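Local coordinates for protein LAR_0958 cell surface adhesin (Lactobacillus reuteri, PDB 4NG0) that probably mediates attachment of the bacterium to host mucus as a cell-surface adhesin, here represented by a single repeat with a ubiquitin-like beta-grasp fold, at residues G7-T12 with G85-T90; G57-S62 with Y89-L94. One frame throughout, in Å; residues are numbered along the deposited sequence.

Interaction 1 of 2, residues G7-T12 with G85-T90; sequences GSDSKT and GSYTYT
Two tyrosines, Tyr87 and Tyr89, lay one ring face each against the backbone of residues 7-11, the close-packed side of the contact. Gly7 O sits 3.4 Å above the plane of the Tyr87 ring, toward its rim, with Ser8 CA over the same face. One face of Tyr89 takes Asp9 O and Ser10 CA, the latter a CH-pi contact 4.3 Å from the ring centroid. Asp9 lies beside this ring, its OD2 3.7 Å from Tyr89 CE2, and separate waters link OD2 to both tyrosine hydroxyls; Tyr87 OH also hydrogen-bonds to Thr24. Lys11 CB meets Tyr89 OH at 3.5 Å, while its NZ forms a salt bridge with Asp14. The other face, with Ser8, Ser10, Thr88 and Thr90, is more exposed. Side chain meets side chain only at a distance here (Ser10 CB to Thr90 CB 4.1 Å), though Ser10 CB lies 3.1 Å from Thr90 O. Between the faces, Thr88 N to Gly7 O, Asp9 N to Thr88 O, Thr90 N to Asp9 O and Lys11 N to Thr90 O bond in the alternating pattern of parallel strands, the pairing of first and last strands seen in the ubiquitin-like beta-grasp fold.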
loop_
_atom_site.group_PDB
_atom_site.type_symbol
_atom_site.label_atom_id
_atom_site.label_comp_id
_atom_site.label_asym_id
_atom_site.label_seq_id
_atom_site.Cartn_x
_atom_site.Cartn_y
_atom_site.Cartn_z
ATOM N N GLY A 7 -1.190 -6.947 3.114
ATOM C CA GLY A 7 0.168 -6.741 3.569
ATOM C C GLY A 7 0.255 -5.812 4.756
ATOM O O GLY A 7 -0.739 -5.204 5.174
ATOM N N SER A 8 1.462 -5.720 5.305
ATOM C CA SER A 8 1.692 -4.918 6.492
ATOM C C SER A 8 3.166 -4.634 6.654
ATOM O O SER A 8 4.010 -5.310 6.074
ATOM C CB SER A 8 1.161 -5.626 7.737
ATOM O OG SER A 8 1.823 -6.867 7.926
ATOM N N ASP A 9 3.460 -3.610 7.448
ATOM C CA ASP A 9 4.827 -3.184 7.724
ATOM C C ASP A 9 4.770 -2.317 8.966
ATOM O O ASP A 9 3.690 -1.945 9.437
ATOM C CB ASP A 9 5.369 -2.391 6.531
ATOM C CG ASP A 9 6.885 -2.259 6.523
ATOM O OD1 ASP A 9 7.578 -2.851 7.376
ATOM O OD2 ASP A 9 7.383 -1.548 5.622
ATOM N N SER A 10 5.942 -2.026 9.512
ATOM C CA SER A 10 6.027 -1.195 10.699
ATOM C C SER A 10 7.409 -0.594 10.862
ATOM O O SER A 10 8.390 -1.050 10.252
ATOM C CB SER A 10 5.652 -1.983 11.960
ATOM O OG SER A 10 6.607 -2.996 12.231
ATOM N N LYS A 11 7.464 0.448 11.682
ATOM C CA LYS A 11 8.727 1.008 12.147
ATOM C C LYS A 11 8.564 1.428 13.592
ATOM O O LYS A 11 7.446 1.558 14.104
ATOM C CB LYS A 11 9.131 2.252 11.336
ATOM C CG LYS A 11 8.223 3.453 11.594
ATOM C CD LYS A 11 8.526 4.678 10.719
ATOM C CE LYS A 11 9.621 5.545 11.316
ATOM N NZ LYS A 11 9.928 6.737 10.459
ATOM N N THR A 12 9.695 1.663 14.247
ATOM C CA THR A 12 9.696 2.328 15.542
ATOM C C THR A 12 9.742 3.844 15.327
ATOM O O THR A 12 10.488 4.342 14.479
ATOM C CB THR A 12 10.903 1.874 16.382
ATOM O OG1 THR A 12 10.795 0.464 16.626
ATOM C CG2 THR A 12 10.965 2.593 17.703
ATOM N N GLY A 85 -8.635 -4.461 -1.476
ATOM C CA GLY A 85 -7.541 -4.802 -0.596
ATOM C C GLY A 85 -7.524 -4.063 0.714
ATOM O O GLY A 85 -8.380 -3.222 0.989
ATOM N N SER A 86 -6.526 -4.398 1.524
ATOM C CA SER A 86 -6.310 -3.790 2.827
ATOM C C SER A 86 -4.814 -3.817 3.099
ATOM O O SER A 86 -4.144 -4.778 2.760
ATOM C CB SER A 86 -7.069 -4.573 3.910
ATOM O OG SER A 86 -6.851 -4.031 5.210
ATOM N N TYR A 87 -4.286 -2.757 3.703
ATOM C CA TYR A 87 -2.864 -2.712 4.019
ATOM C C TYR A 87 -2.672 -1.921 5.299
ATOM O O TYR A 87 -3.176 -0.815 5.417
ATOM C CB TYR A 87 -2.056 -2.075 2.878
ATOM C CG TYR A 87 -0.569 -2.109 3.145
ATOM C CD1 TYR A 87 0.041 -1.144 3.945
ATOM C CD2 TYR A 87 0.222 -3.122 2.623
ATOM C CE1 TYR A 87 1.389 -1.191 4.209
ATOM C CE2 TYR A 87 1.575 -3.177 2.877
ATOM C CZ TYR A 87 2.153 -2.207 3.677
ATOM O OH TYR A 87 3.503 -2.249 3.935
ATOM N N THR A 88 -1.948 -2.489 6.254
ATOM C CA THR A 88 -1.780 -1.845 7.555
ATOM C C THR A 88 -0.323 -1.517 7.878
ATOM O O THR A 88 0.554 -2.384 7.809
ATOM C CB THR A 88 -2.357 -2.727 8.683
ATOM O OG1 THR A 88 -3.746 -2.969 8.422
ATOM C CG2 THR A 88 -2.224 -2.026 10.036
ATOM N N TYR A 89 -0.069 -0.265 8.247
ATOM C CA TYR A 89 1.273 0.185 8.607
ATOM C C TYR A 89 1.223 0.712 10.028
ATOM O O TYR A 89 0.425 1.608 10.331
ATOM C CB TYR A 89 1.761 1.302 7.664
ATOM C CG TYR A 89 3.254 1.566 7.802
ATOM C CD1 TYR A 89 3.766 2.212 8.937
ATOM C CD2 TYR A 89 4.154 1.143 6.829
ATOM C CE1 TYR A 89 5.107 2.432 9.090
ATOM C CE2 TYR A 89 5.518 1.366 6.980
ATOM C CZ TYR A 89 5.984 2.009 8.115
ATOM O OH TYR A 89 7.336 2.236 8.281
ATOM N N THR A 90 2.065 0.157 10.900
ATOM C CA THR A 90 2.104 0.591 12.292
ATOM C C THR A 90 3.397 1.322 12.632
ATOM O O THR A 90 4.491 0.863 12.307
ATOM C CB THR A 90 1.962 -0.624 13.231
ATOM O OG1 THR A 90 0.734 -1.298 12.934
ATOM C CG2 THR A 90 1.963 -0.205 14.695
HETATM O O HOH W 1 -3.554 -6.866 5.013
HETATM O O HOH W 2 5.578 -0.332 3.919
HETATM O O HOH W 3 1.036 -3.084 10.784
HETATM O O HOH W 4 8.811 0.988 6.276
#

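Interaction 2 of 2, residues G57-S62 with Y89-L94; sequences GKYTLS and YTINPL
The Tyr59 ring presents its edge to the neighbouring strand: Tyr89 O lies near the ring plane, 3.6 Å from Tyr59 CD1, and Ile91 CD1 approaches obliquely, 4.0 Å from Tyr59 CE1. Beyond the two segments, Trp45 meets the Tyr89 ring edge-to-face and touches Tyr59. Tyr59 CG lies beside its backbone N (chi1 -55°), 4.0 Å from Tyr89 O. The side chain crosses that of Ile91 at a slant, and Tyr59 OH hydrogen-bonds to Asp55 O. Leu61 runs alongside Tyr89 in the same direction, its CD1 4.1 Å from Tyr89 CB. Tyr59, Tyr89 and Ile91 send their side chains to one face of the mixed beta-grasp sheet, in which strand 57-63 pairs antiparallel with the central strand 83-92. Gly57 and Ile91 exchange bonds, with Gly57 N on an in-plane lone pair of Ile91 O and Ile91 N 2.8 Å from Gly57 O. Tyr59 and Tyr89 do likewise, but Tyr89 N stands 37° out of the carbonyl plane of Tyr59 O. The non-hydrogen-bonded pair between them, Lys58 and Thr90, faces the other way. There Thr90 CG2 rests 3.6 Å from Gly57 O, while Lys58 CG passes Thr90 OG1 at 4.0 Å before the extended chain leads away.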
loop_
_atom_site.group_PDB
_atom_site.type_symbol
_atom_site.label_atom_id
_atom_site.label_comp_id
_atom_site.label_asym_id
_atom_site.label_seq_id
_atom_site.Cartn_x
_atom_site.Cartn_y
_atom_site.Cartn_z
ATOM N N GLY A 57 1.158 5.029 16.027
ATOM C CA GLY A 57 -0.225 4.777 15.705
ATOM C C GLY A 57 -0.350 3.644 14.718
ATOM O O GLY A 57 0.655 3.132 14.203
ATOM N N LYS A 58 -1.595 3.250 14.464
ATOM C CA LYS A 58 -1.911 2.218 13.486
ATOM C C LYS A 58 -2.616 2.883 12.315
ATOM O O LYS A 58 -3.631 3.565 12.505
ATOM C CB LYS A 58 -2.814 1.143 14.109
ATOM C CG LYS A 58 -3.054 -0.075 13.216
ATOM C CD LYS A 58 -3.985 -1.070 13.912
ATOM C CE LYS A 58 -4.423 -2.184 12.978
ATOM N NZ LYS A 58 -5.456 -3.058 13.605
ATOM N N TYR A 59 -2.072 2.692 11.116
ATOM C CA TYR A 59 -2.546 3.381 9.920
ATOM C C TYR A 59 -2.841 2.396 8.803
ATOM O O TYR A 59 -2.382 1.252 8.836
ATOM C CB TYR A 59 -1.459 4.350 9.427
ATOM C CG TYR A 59 -1.011 5.334 10.477
ATOM C CD1 TYR A 59 0.116 5.097 11.263
ATOM C CD2 TYR A 59 -1.725 6.494 10.693
ATOM C CE1 TYR A 59 0.516 6.001 12.230
ATOM C CE2 TYR A 59 -1.335 7.418 11.666
ATOM C CZ TYR A 59 -0.210 7.164 12.421
ATOM O OH TYR A 59 0.197 8.072 13.385
ATOM N N THR A 60 -3.581 2.841 7.792
ATOM C CA THR A 60 -3.746 2.046 6.581
ATOM C C THR A 60 -3.416 2.846 5.336
ATOM O O THR A 60 -3.385 4.076 5.362
ATOM C CB THR A 60 -5.172 1.466 6.433
ATOM O OG1 THR A 60 -6.116 2.530 6.274
ATOM C CG2 THR A 60 -5.546 0.642 7.644
ATOM N N LEU A 61 -3.143 2.135 4.249
ATOM C CA LEU A 61 -3.015 2.735 2.932
ATOM C C LEU A 61 -3.935 1.996 1.985
ATOM O O LEU A 61 -4.231 0.821 2.198
ATOM C CB LEU A 61 -1.591 2.624 2.395
ATOM C CG LEU A 61 -0.532 3.445 3.122
ATOM C CD1 LEU A 61 0.219 2.573 4.135
ATOM C CD2 LEU A 61 0.424 4.072 2.117
ATOM N N SER A 62 -4.355 2.678 0.922
ATOM C CA SER A 62 -5.202 2.069 -0.098
ATOM C C SER A 62 -4.639 2.377 -1.468
ATOM O O SER A 62 -4.055 3.441 -1.689
ATOM C CB SER A 62 -6.621 2.638 -0.023
ATOM O OG SER A 62 -7.246 2.343 1.210
ATOM N N TYR A 89 -0.069 -0.265 8.247
ATOM C CA TYR A 89 1.273 0.185 8.607
ATOM C C TYR A 89 1.223 0.712 10.028
ATOM O O TYR A 89 0.425 1.608 10.331
ATOM C CB TYR A 89 1.761 1.302 7.664
ATOM C CG TYR A 89 3.254 1.566 7.802
ATOM C CD1 TYR A 89 3.766 2.212 8.937
ATOM C CD2 TYR A 89 4.154 1.143 6.829
ATOM C CE1 TYR A 89 5.107 2.432 9.090
ATOM C CE2 TYR A 89 5.518 1.366 6.980
ATOM C CZ TYR A 89 5.984 2.009 8.115
ATOM O OH TYR A 89 7.336 2.236 8.281
ATOM N N THR A 90 2.065 0.157 10.900
ATOM C CA THR A 90 2.104 0.591 12.292
ATOM C C THR A 90 3.397 1.322 12.632
ATOM O O THR A 90 4.491 0.863 12.307
ATOM C CB THR A 90 1.962 -0.624 13.231
ATOM O OG1 THR A 90 0.734 -1.298 12.934
ATOM C CG2 THR A 90 1.963 -0.205 14.695
ATOM N N ILE A 91 3.272 2.468 13.300
ATOM C CA ILE A 91 4.439 3.102 13.893
ATOM C C ILE A 91 4.364 2.798 15.389
ATOM O O ILE A 91 3.423 3.192 16.065
ATOM C CB ILE A 91 4.456 4.620 13.645
ATOM C CG1 ILE A 91 4.519 4.919 12.148
ATOM C CG2 ILE A 91 5.646 5.257 14.346
ATOM C CD1 ILE A 91 4.474 6.423 11.824
ATOM N N ASN A 92 5.338 2.053 15.893
ATOM C CA ASN A 92 5.357 1.687 17.300
ATOM C C ASN A 92 6.047 2.761 18.134
ATOM O O ASN A 92 6.974 3.409 17.652
ATOM C CB ASN A 92 6.060 0.339 17.469
ATOM C CG ASN A 92 5.256 -0.808 16.891
ATOM O OD1 ASN A 92 4.109 -1.018 17.280
ATOM N ND2 ASN A 92 5.834 -1.525 15.941
ATOM N N PRO A 93 5.614 2.961 19.386
ATOM C CA PRO A 93 6.296 3.958 20.222
ATOM C C PRO A 93 7.748 3.561 20.469
ATOM O O PRO A 93 8.082 2.372 20.452
ATOM C CB PRO A 93 5.511 3.926 21.540
ATOM C CG PRO A 93 4.179 3.306 21.201
ATOM C CD PRO A 93 4.458 2.352 20.068
ATOM N N LEU A 94 8.596 4.556 20.699
ATOM C CA LEU A 94 10.010 4.334 20.973
ATOM C C LEU A 94 10.227 4.067 22.450
ATOM O O LEU A 94 9.837 4.873 23.297
ATOM C CB LEU A 94 10.804 5.576 20.553
ATOM C CG LEU A 94 12.287 5.619 20.931
ATOM C CD1 LEU A 94 13.031 4.442 20.342
ATOM C CD2 LEU A 94 12.904 6.940 20.464
#

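From the N terminus, the chain first lays down strand 3-12, whose partner in interaction 1 arrives only with residues 85-90, closing a loop of 72 residues that includes the helix 65-73. Strand 57-63 is built within that loop. Interaction 2 joins it to residues 89-94: the shorter closure starts inside the longer one, and both end on the same strand, sharing Tyr89 and Thr90, with interaction 2 running on a few residues further. Strand 83-92 thus lies between its neighbours, parallel to one and antiparallel to the other. Tyr87 O reaches Leu61 N and Lys11 O reaches Asn92 N, both probable hydrogen bonds that carry each pairing beyond its own segment. Together the contacts tie the first, fourth and fifth strands into one sheet.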